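Side-chain contacts in putative uncharacterized protein (Mycobacterium avium, PDB 2Z6V), which is probably a PAPS-dependent sulfotransferase, transferring a sulfo group to an acceptor whose identity is not established: residues F193-D198 / L247-H252; S225-Q230 / S253-A258. One frame throughout, in Å; residues are numbered along the deposited sequence.

Contact 1. Residues F193-D198 / L247-H252; sequences FIHNQD and LKMPSH. With PLM (palmitic acid), chain C.
The imidazole of His252 has the methyl CE of Met249 on one face, 3.7 Å above its plane and offset toward the rim, and at its CE1 it meets the ring of His195. The two imidazoles approach obliquely, planes at 82°; CE1 of His195 lies 3.9 Å from CE1 of His252. The same methionine serves both rings: its CE comes obliquely to 3.4 Å from ND1 of His195, and SD of Met249 is 4.2 Å from the centroid of the His195 ring in an oblique sulfur-aromatic contact. Met249 reaches this place with CG anti to its backbone N (chi1 -180°) and a bend at chi3 that turns CE against both imidazoles, beside the place where they meet. NE2 of His195 bonds OE1 of Gln230, while both nitrogens of His252 are held, ND1 by Tyr227 and NE2 by Asp191, which should fix the rotation of that ring. On its other side, CG of Met249 faces the palmitic acid chain. The contact ties helix 192-195 to the turn leaving strand 244-248, a strand of the parallel sheet beside strand 109-113, while helix 224-238 packs against His195 and Leu247.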
ATOM      1  N   PHE A 193      -0.970  -4.005  -2.642  1.00 25.12           N
ATOM      2  CA  PHE A 193      -1.771  -5.158  -3.024  1.00 27.54           C
ATOM      3  C   PHE A 193      -1.506  -5.708  -4.411  1.00 26.15           C
ATOM      4  O   PHE A 193      -2.225  -6.585  -4.882  1.00 26.88           O
ATOM      5  CB  PHE A 193      -3.244  -4.841  -2.803  1.00 30.02           C
ATOM      6  CG  PHE A 193      -3.520  -4.385  -1.410  1.00 31.98           C
ATOM      7  CD1 PHE A 193      -3.301  -5.247  -0.341  1.00 32.22           C
ATOM      8  CD2 PHE A 193      -3.855  -3.058  -1.150  1.00 33.21           C
ATOM      9  CE1 PHE A 193      -3.398  -4.793   0.970  1.00 34.56           C
ATOM     10  CE2 PHE A 193      -3.955  -2.591   0.153  1.00 33.82           C
ATOM     11  CZ  PHE A 193      -3.722  -3.460   1.220  1.00 34.29           C
ATOM     12  N   ILE A 194      -0.484  -5.164  -5.068  1.00 25.05           N
ATOM     13  CA  ILE A 194      -0.030  -5.673  -6.355  1.00 23.19           C
ATOM     14  C   ILE A 194       1.276  -6.350  -5.948  1.00 24.36           C
ATOM     15  O   ILE A 194       1.526  -7.507  -6.275  1.00 24.19           O
ATOM     16  CB  ILE A 194       0.286  -4.560  -7.376  1.00 21.94           C
ATOM     17  CG1 ILE A 194      -0.992  -4.136  -8.103  1.00 18.30           C
ATOM     18  CG2 ILE A 194       1.305  -5.062  -8.399  1.00 18.29           C
ATOM     19  CD1 ILE A 194      -0.767  -2.991  -9.041  1.00 15.02           C
ATOM     20  N   HIS A 195       2.075  -5.611  -5.181  1.00 23.99           N
ATOM     21  CA  HIS A 195       3.362  -6.073  -4.683  1.00 25.72           C
ATOM     22  C   HIS A 195       3.323  -7.363  -3.851  1.00 26.54           C
ATOM     23  O   HIS A 195       4.167  -8.232  -4.015  1.00 27.23           O
ATOM     24  CB  HIS A 195       4.035  -4.964  -3.853  1.00 25.77           C
ATOM     25  CG  HIS A 195       4.561  -3.821  -4.668  1.00 25.55           C
ATOM     26  ND1 HIS A 195       5.557  -2.982  -4.213  1.00 26.70           N
ATOM     27  CD2 HIS A 195       4.217  -3.362  -5.893  1.00 23.78           C
ATOM     28  CE1 HIS A 195       5.804  -2.056  -5.121  1.00 23.93           C
ATOM     29  NE2 HIS A 195       5.002  -2.263  -6.150  1.00 25.68           N
ATOM     30  N   ASN A 196       2.362  -7.487  -2.945  1.00 27.72           N
ATOM     31  CA  ASN A 196       2.289  -8.683  -2.122  1.00 27.13           C
ATOM     32  C   ASN A 196       2.100  -9.930  -2.983  1.00 27.27           C
ATOM     33  O   ASN A 196       2.324 -11.053  -2.518  1.00 29.48           O
ATOM     34  CB  ASN A 196       1.171  -8.554  -1.080  1.00 29.04           C
ATOM     35  CG  ASN A 196      -0.210  -8.618  -1.690  1.00 35.16           C
ATOM     36  OD1 ASN A 196      -0.372  -8.512  -2.910  1.00 39.24           O
ATOM     37  ND2 ASN A 196      -1.224  -8.780  -0.844  1.00 35.21           N
ATOM     38  N   GLN A 197       1.719  -9.735  -4.245  1.00 26.83           N
ATOM     39  CA  GLN A 197       1.536 -10.855  -5.171  1.00 26.10           C
ATOM     40  C   GLN A 197       2.893 -11.394  -5.635  1.00 27.08           C
ATOM     41  O   GLN A 197       2.969 -12.400  -6.353  1.00 25.97           O
ATOM     42  CB  GLN A 197       0.712 -10.428  -6.384  1.00 26.82           C
ATOM     43  CG  GLN A 197      -0.760 -10.174  -6.091  1.00 28.13           C
ATOM     44  CD  GLN A 197      -1.487  -9.546  -7.264  1.00 27.96           C
ATOM     45  OE1 GLN A 197      -1.361  -9.997  -8.405  1.00 27.58           O
ATOM     46  NE2 GLN A 197      -2.256  -8.498  -6.989  1.00 27.75           N
ATOM     47  N   ASP A 198       3.963 -10.710  -5.245  1.00 25.53           N
ATOM     48  CA  ASP A 198       5.299 -11.162  -5.585  1.00 27.21           C
ATOM     49  C   ASP A 198       5.999 -11.446  -4.264  1.00 28.50           C
ATOM     50  O   ASP A 198       7.205 -11.684  -4.206  1.00 29.25           O
ATOM     51  CB  ASP A 198       6.056 -10.097  -6.379  1.00 27.98           C
ATOM     52  CG  ASP A 198       7.417 -10.591  -6.868  1.00 31.23           C
ATOM     53  OD1 ASP A 198       7.470 -11.687  -7.483  1.00 28.34           O
ATOM     54  OD2 ASP A 198       8.427  -9.886  -6.635  1.00 30.97           O
ATOM     55  N   LEU A 247      -0.707   6.766  -8.345  1.00 26.66           N
ATOM     56  CA  LEU A 247      -0.431   5.647  -7.456  1.00 26.32           C
ATOM     57  C   LEU A 247       0.014   6.080  -6.080  1.00 26.61           C
ATOM     58  O   LEU A 247       0.451   7.219  -5.888  1.00 25.75           O
ATOM     59  CB  LEU A 247       0.645   4.761  -8.072  1.00 24.56           C
ATOM     60  CG  LEU A 247       0.353   4.364  -9.516  1.00 24.15           C
ATOM     61  CD1 LEU A 247       1.602   3.801 -10.174  1.00 25.21           C
ATOM     62  CD2 LEU A 247      -0.781   3.360  -9.522  1.00 22.88           C
ATOM     63  N   LYS A 248      -0.101   5.152  -5.130  1.00 26.38           N
ATOM     64  CA  LYS A 248       0.291   5.395  -3.751  1.00 26.10           C
ATOM     65  C   LYS A 248       0.730   4.128  -3.025  1.00 26.86           C
ATOM     66  O   LYS A 248       0.218   3.039  -3.277  1.00 26.00           O
ATOM     67  CB  LYS A 248      -0.860   6.035  -2.966  1.00 26.87           C
ATOM     68  CG  LYS A 248      -0.530   6.269  -1.498  1.00 28.90           C
ATOM     69  CD  LYS A 248      -1.550   7.146  -0.782  1.00 32.44           C
ATOM     70  CE  LYS A 248      -2.822   6.388  -0.432  1.00 36.02           C
ATOM     71  NZ  LYS A 248      -3.762   7.220   0.386  1.00 36.58           N
ATOM     72  N   MET A 249       1.691   4.304  -2.124  1.00 27.33           N
ATOM     73  CA  MET A 249       2.230   3.252  -1.268  1.00 26.20           C
ATOM     74  C   MET A 249       3.385   3.854  -0.492  1.00 26.73           C
ATOM     75  O   MET A 249       4.404   4.224  -1.069  1.00 26.09           O
ATOM     76  CB  MET A 249       2.735   2.044  -2.057  1.00 25.07           C
ATOM     77  CG  MET A 249       3.289   0.968  -1.132  1.00 25.67           C
ATOM     78  SD  MET A 249       3.793  -0.570  -1.913  1.00 30.62           S
ATOM     79  CE  MET A 249       5.558  -0.317  -2.112  1.00 29.20           C
ATOM     80  N   PRO A 250       3.233   3.974   0.835  1.00 27.44           N
ATOM     81  CA  PRO A 250       4.290   4.544   1.678  1.00 27.42           C
ATOM     82  C   PRO A 250       5.681   3.958   1.450  1.00 27.29           C
ATOM     83  O   PRO A 250       6.627   4.704   1.196  1.00 30.05           O
ATOM     84  CB  PRO A 250       3.769   4.300   3.095  1.00 27.56           C
ATOM     85  CG  PRO A 250       2.285   4.458   2.929  1.00 24.95           C
ATOM     86  CD  PRO A 250       2.004   3.731   1.618  1.00 25.91           C
ATOM     87  N   SER A 251       5.811   2.634   1.520  1.00 26.42           N
ATOM     88  CA  SER A 251       7.120   1.999   1.343  1.00 25.88           C
ATOM     89  C   SER A 251       7.762   2.179  -0.033  1.00 25.13           C
ATOM     90  O   SER A 251       8.825   1.618  -0.295  1.00 23.16           O
ATOM     91  CB  SER A 251       7.074   0.504   1.712  1.00 24.13           C
ATOM     92  OG  SER A 251       6.067  -0.185   0.995  1.00 28.50           O
ATOM     93  N   HIS A 252       7.126   2.947  -0.914  1.00 25.61           N
ATOM     94  CA  HIS A 252       7.730   3.224  -2.215  1.00 26.69           C
ATOM     95  C   HIS A 252       8.988   4.022  -1.855  1.00 28.15           C
ATOM     96  O   HIS A 252       9.991   3.998  -2.563  1.00 28.28           O
ATOM     97  CB  HIS A 252       6.824   4.098  -3.088  1.00 24.00           C
ATOM     98  CG  HIS A 252       5.902   3.332  -3.983  1.00 24.17           C
ATOM     99  ND1 HIS A 252       6.316   2.256  -4.737  1.00 24.90           N
ATOM    100  CD2 HIS A 252       4.601   3.538  -4.306  1.00 24.36           C
ATOM    101  CE1 HIS A 252       5.312   1.833  -5.486  1.00 24.06           C
ATOM    102  NE2 HIS A 252       4.261   2.596  -5.246  1.00 21.17           N
TER
HETATM  103  C1  PLM C 700       4.283  -4.276   8.487  1.00 68.21           C
HETATM  104  O1  PLM C 700       5.301  -4.553   9.158  1.00 68.45           O
HETATM  105  O2  PLM C 700       3.624  -5.077   7.790  1.00 69.19           O
HETATM  106  C2  PLM C 700       3.788  -2.828   8.517  1.00 65.87           C
HETATM  107  C3  PLM C 700       4.931  -1.846   8.250  1.00 62.02           C
HETATM  108  C4  PLM C 700       4.446  -0.399   8.141  1.00 61.68           C
HETATM  109  C5  PLM C 700       3.456  -0.219   6.987  1.00 58.54           C
HETATM  110  C6  PLM C 700       2.044  -0.663   7.373  1.00 59.44           C
HETATM  111  C7  PLM C 700       1.163  -0.771   6.128  1.00 57.86           C
HETATM  112  C8  PLM C 700       1.540  -2.004   5.305  1.00 58.29           C
HETATM  113  C9  PLM C 700       1.492  -1.676   3.812  1.00 58.87           C
HETATM  114  CA  PLM C 700       0.158  -1.037   3.422  1.00 60.30           C
HETATM  115  CB  PLM C 700       0.272  -0.271   2.102  1.00 56.70           C
HETATM  116  CC  PLM C 700       1.391   0.767   2.199  1.00 55.57           C
HETATM  117  CD  PLM C 700       2.760   0.114   1.997  1.00 57.27           C
HETATM  118  CE  PLM C 700       3.898   0.955   2.581  1.00 52.86           C
HETATM  119  CF  PLM C 700       3.761   1.040   4.102  1.00 53.76           C
HETATM  120  CG  PLM C 700       4.955   1.749   4.743  1.00 50.34           C

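Contact 2. Residues S225-Q230 / S253-A258; sequences STYEYQ and SVHIEA
Tyr227 and His255 set their side chains at about a right angle, the phenol reaching past the root of the imidazole instead of stacking on it. Its hydroxyl oxygen OH rests 3.5 Å from CB of His255, near the plane of the imidazole and at its edge, while CE1 of Tyr227 comes within 3.6 Å of that same CB in an oblique approach. With CG anti to the carbonyl carbon (chi1 -81°), the tyrosine ring extends from helix 224-238 across to the start of helix 256-262, where His255, inside the type I beta turn Ser253-Ile256, occupies the N-cap position. These helices flank strand 244-248 in sequence, a helix-strand-helix succession within the alpha/beta core expected of a sulfotransferase. Nearer the base of the ring, Ala258 takes over: its methyl CB makes an apolar contact 3.8 Å from CD1 of Tyr227, and its carbonyl carbon lies over one face, offset toward the rim. The phenol's polar end is engaged elsewhere, by His252. CB of Val254 lies over the centre of one face of the His255 ring, and Leu259 and Val262, one and four residues beyond Ala258, continue the packing on Tyr227.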
ATOM      1  N   SER A 225      12.023  -7.335  -9.611  1.00 29.40           N
ATOM      2  CA  SER A 225      10.964  -8.213 -10.099  1.00 29.46           C
ATOM      3  C   SER A 225       9.591  -7.637  -9.750  1.00 30.67           C
ATOM      4  O   SER A 225       8.653  -7.695 -10.548  1.00 30.65           O
ATOM      5  CB  SER A 225      11.099  -9.610  -9.482  1.00 28.72           C
ATOM      6  OG  SER A 225      11.024  -9.566  -8.063  1.00 27.68           O
ATOM      7  N   THR A 226       9.493  -7.066  -8.554  1.00 29.31           N
ATOM      8  CA  THR A 226       8.248  -6.499  -8.064  1.00 29.73           C
ATOM      9  C   THR A 226       7.784  -5.270  -8.838  1.00 29.69           C
ATOM     10  O   THR A 226       6.640  -5.209  -9.296  1.00 27.73           O
ATOM     11  CB  THR A 226       8.377  -6.121  -6.586  1.00 29.88           C
ATOM     12  OG1 THR A 226       8.929  -7.231  -5.860  1.00 27.02           O
ATOM     13  CG2 THR A 226       7.014  -5.744  -6.024  1.00 25.57           C
ATOM     14  N   TYR A 227       8.663  -4.285  -8.980  1.00 29.46           N
ATOM     15  CA  TYR A 227       8.278  -3.092  -9.711  1.00 28.75           C
ATOM     16  C   TYR A 227       8.032  -3.408 -11.173  1.00 28.46           C
ATOM     17  O   TYR A 227       7.156  -2.808 -11.798  1.00 28.69           O
ATOM     18  CB  TYR A 227       9.318  -1.979  -9.544  1.00 26.72           C
ATOM     19  CG  TYR A 227       9.138  -1.238  -8.242  1.00 24.54           C
ATOM     20  CD1 TYR A 227       9.705  -1.713  -7.063  1.00 25.45           C
ATOM     21  CD2 TYR A 227       8.303  -0.120  -8.168  1.00 24.65           C
ATOM     22  CE1 TYR A 227       9.437  -1.098  -5.835  1.00 25.95           C
ATOM     23  CE2 TYR A 227       8.027   0.501  -6.952  1.00 23.25           C
ATOM     24  CZ  TYR A 227       8.593   0.005  -5.790  1.00 25.50           C
ATOM     25  OH  TYR A 227       8.300   0.594  -4.578  1.00 25.54           O
ATOM     26  N   GLU A 228       8.777  -4.367 -11.714  1.00 28.50           N
ATOM     27  CA  GLU A 228       8.588  -4.744 -13.109  1.00 29.81           C
ATOM     28  C   GLU A 228       7.228  -5.398 -13.240  1.00 29.22           C
ATOM     29  O   GLU A 228       6.559  -5.260 -14.267  1.00 30.25           O
ATOM     30  CB  GLU A 228       9.683  -5.703 -13.560  1.00 33.62           C
ATOM     31  CG  GLU A 228      10.944  -5.004 -14.036  1.00 39.62           C
ATOM     32  CD  GLU A 228      12.159  -5.896 -13.943  1.00 44.19           C
ATOM     33  OE1 GLU A 228      12.026  -7.096 -14.282  1.00 46.85           O
ATOM     34  OE2 GLU A 228      13.240  -5.398 -13.536  1.00 45.52           O
ATOM     35  N   TYR A 229       6.818  -6.107 -12.193  1.00 26.04           N
ATOM     36  CA  TYR A 229       5.514  -6.748 -12.186  1.00 24.44           C
ATOM     37  C   TYR A 229       4.435  -5.657 -12.111  1.00 24.90           C
ATOM     38  O   TYR A 229       3.424  -5.709 -12.820  1.00 22.34           O
ATOM     39  CB  TYR A 229       5.388  -7.689 -10.986  1.00 24.40           C
ATOM     40  CG  TYR A 229       4.027  -8.348 -10.875  1.00 24.43           C
ATOM     41  CD1 TYR A 229       3.521  -9.127 -11.918  1.00 21.80           C
ATOM     42  CD2 TYR A 229       3.224  -8.159  -9.743  1.00 23.13           C
ATOM     43  CE1 TYR A 229       2.252  -9.693 -11.844  1.00 20.71           C
ATOM     44  CE2 TYR A 229       1.956  -8.724  -9.660  1.00 21.49           C
ATOM     45  CZ  TYR A 229       1.475  -9.488 -10.717  1.00 21.44           C
ATOM     46  OH  TYR A 229       0.213 -10.039 -10.651  1.00 21.26           O
ATOM     47  N   GLN A 230       4.654  -4.652 -11.270  1.00 24.54           N
ATOM     48  CA  GLN A 230       3.659  -3.597 -11.157  1.00 25.68           C
ATOM     49  C   GLN A 230       3.379  -2.955 -12.507  1.00 26.50           C
ATOM     50  O   GLN A 230       2.220  -2.735 -12.860  1.00 27.68           O
ATOM     51  CB  GLN A 230       4.088  -2.519 -10.167  1.00 22.88           C
ATOM     52  CG  GLN A 230       2.964  -1.557  -9.868  1.00 23.33           C
ATOM     53  CD  GLN A 230       3.386  -0.415  -8.986  1.00 25.93           C
ATOM     54  OE1 GLN A 230       4.375  -0.514  -8.255  1.00 28.57           O
ATOM     55  NE2 GLN A 230       2.628   0.678  -9.027  1.00 25.31           N
ATOM     56  N   SER A 253       8.913   4.733  -0.734  1.00 29.25           N
ATOM     57  CA  SER A 253      10.026   5.535  -0.241  1.00 31.87           C
ATOM     58  C   SER A 253      11.215   4.630   0.075  1.00 33.10           C
ATOM     59  O   SER A 253      12.355   4.939  -0.251  1.00 34.87           O
ATOM     60  CB  SER A 253       9.602   6.288   1.023  1.00 32.14           C
ATOM     61  OG  SER A 253       9.040   5.397   1.972  1.00 29.54           O
ATOM     62  N   VAL A 254      10.936   3.510   0.726  1.00 33.80           N
ATOM     63  CA  VAL A 254      11.972   2.559   1.077  1.00 34.65           C
ATOM     64  C   VAL A 254      12.587   1.991  -0.197  1.00 35.63           C
ATOM     65  O   VAL A 254      13.807   1.985  -0.365  1.00 38.10           O
ATOM     66  CB  VAL A 254      11.382   1.409   1.916  1.00 35.06           C
ATOM     67  CG1 VAL A 254      12.456   0.398   2.247  1.00 32.98           C
ATOM     68  CG2 VAL A 254      10.751   1.973   3.189  1.00 35.30           C
ATOM     69  N   HIS A 255      11.733   1.534  -1.103  1.00 34.51           N
ATOM     70  CA  HIS A 255      12.177   0.944  -2.359  1.00 34.74           C
ATOM     71  C   HIS A 255      12.302   1.965  -3.491  1.00 34.00           C
ATOM     72  O   HIS A 255      12.226   1.597  -4.668  1.00 35.76           O
ATOM     73  CB  HIS A 255      11.189  -0.151  -2.783  1.00 34.10           C
ATOM     74  CG  HIS A 255      10.795  -1.073  -1.671  1.00 34.53           C
ATOM     75  ND1 HIS A 255      11.715  -1.777  -0.927  1.00 34.29           N
ATOM     76  CD2 HIS A 255       9.580  -1.392  -1.166  1.00 33.98           C
ATOM     77  CE1 HIS A 255      11.085  -2.490  -0.010  1.00 34.67           C
ATOM     78  NE2 HIS A 255       9.788  -2.274  -0.135  1.00 33.43           N
ATOM     79  N   ILE A 256      12.516   3.234  -3.154  1.00 32.02           N
ATOM     80  CA  ILE A 256      12.591   4.272  -4.183  1.00 30.50           C
ATOM     81  C   ILE A 256      13.608   4.031  -5.299  1.00 31.47           C
ATOM     82  O   ILE A 256      13.405   4.473  -6.434  1.00 30.73           O
ATOM     83  CB  ILE A 256      12.824   5.668  -3.560  1.00 28.23           C
ATOM     84  CG1 ILE A 256      12.610   6.742  -4.633  1.00 26.57           C
ATOM     85  CG2 ILE A 256      14.205   5.742  -2.935  1.00 26.27           C
ATOM     86  CD1 ILE A 256      12.346   8.119  -4.075  1.00 26.03           C
ATOM     87  N   GLU A 257      14.688   3.318  -4.995  1.00 31.87           N
ATOM     88  CA  GLU A 257      15.693   3.030  -6.009  1.00 32.95           C
ATOM     89  C   GLU A 257      15.180   2.085  -7.104  1.00 33.22           C
ATOM     90  O   GLU A 257      15.448   2.296  -8.288  1.00 34.04           O
ATOM     91  CB  GLU A 257      16.956   2.447  -5.369  1.00 33.24           C
ATOM     92  CG  GLU A 257      17.787   3.449  -4.556  1.00 37.89           C
ATOM     93  CD  GLU A 257      17.941   4.808  -5.245  1.00 39.37           C
ATOM     94  OE1 GLU A 257      17.893   4.855  -6.494  1.00 41.90           O
ATOM     95  OE2 GLU A 257      18.121   5.826  -4.538  1.00 37.52           O
ATOM     96  N   ALA A 258      14.445   1.045  -6.720  1.00 32.10           N
ATOM     97  CA  ALA A 258      13.917   0.103  -7.704  1.00 31.41           C
ATOM     98  C   ALA A 258      12.783   0.756  -8.497  1.00 31.50           C
ATOM     99  O   ALA A 258      12.619   0.505  -9.695  1.00 28.70           O
ATOM    100  CB  ALA A 258      13.422  -1.163  -7.013  1.00 31.36           C
TER

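How the contacts relate
Both contacts are buried; their centres lie about 5 Å (contact 1) and 12 Å (contact 2) from the centre of the chain. All three touching residues of contact 1 are buried, whereas Ala258 in contact 2 is partly exposed. Their segments alternate in sequence: strand 244-248 and its following turn come between the helices of contact 2 in the chain. Several hydrogen bonds join them, among them a probable one between His252 ND1 and Tyr227 OH, 2.6 Å, besides those of Gln230 with His195 and Tyr229 with Gln197. Contact 1 gathers imidazoles and a thioether beside a bound fatty acid; contact 2 lays a tyrosine on aliphatic carbon between two helices. Neighbouring packing contacts can thus share their polar groups.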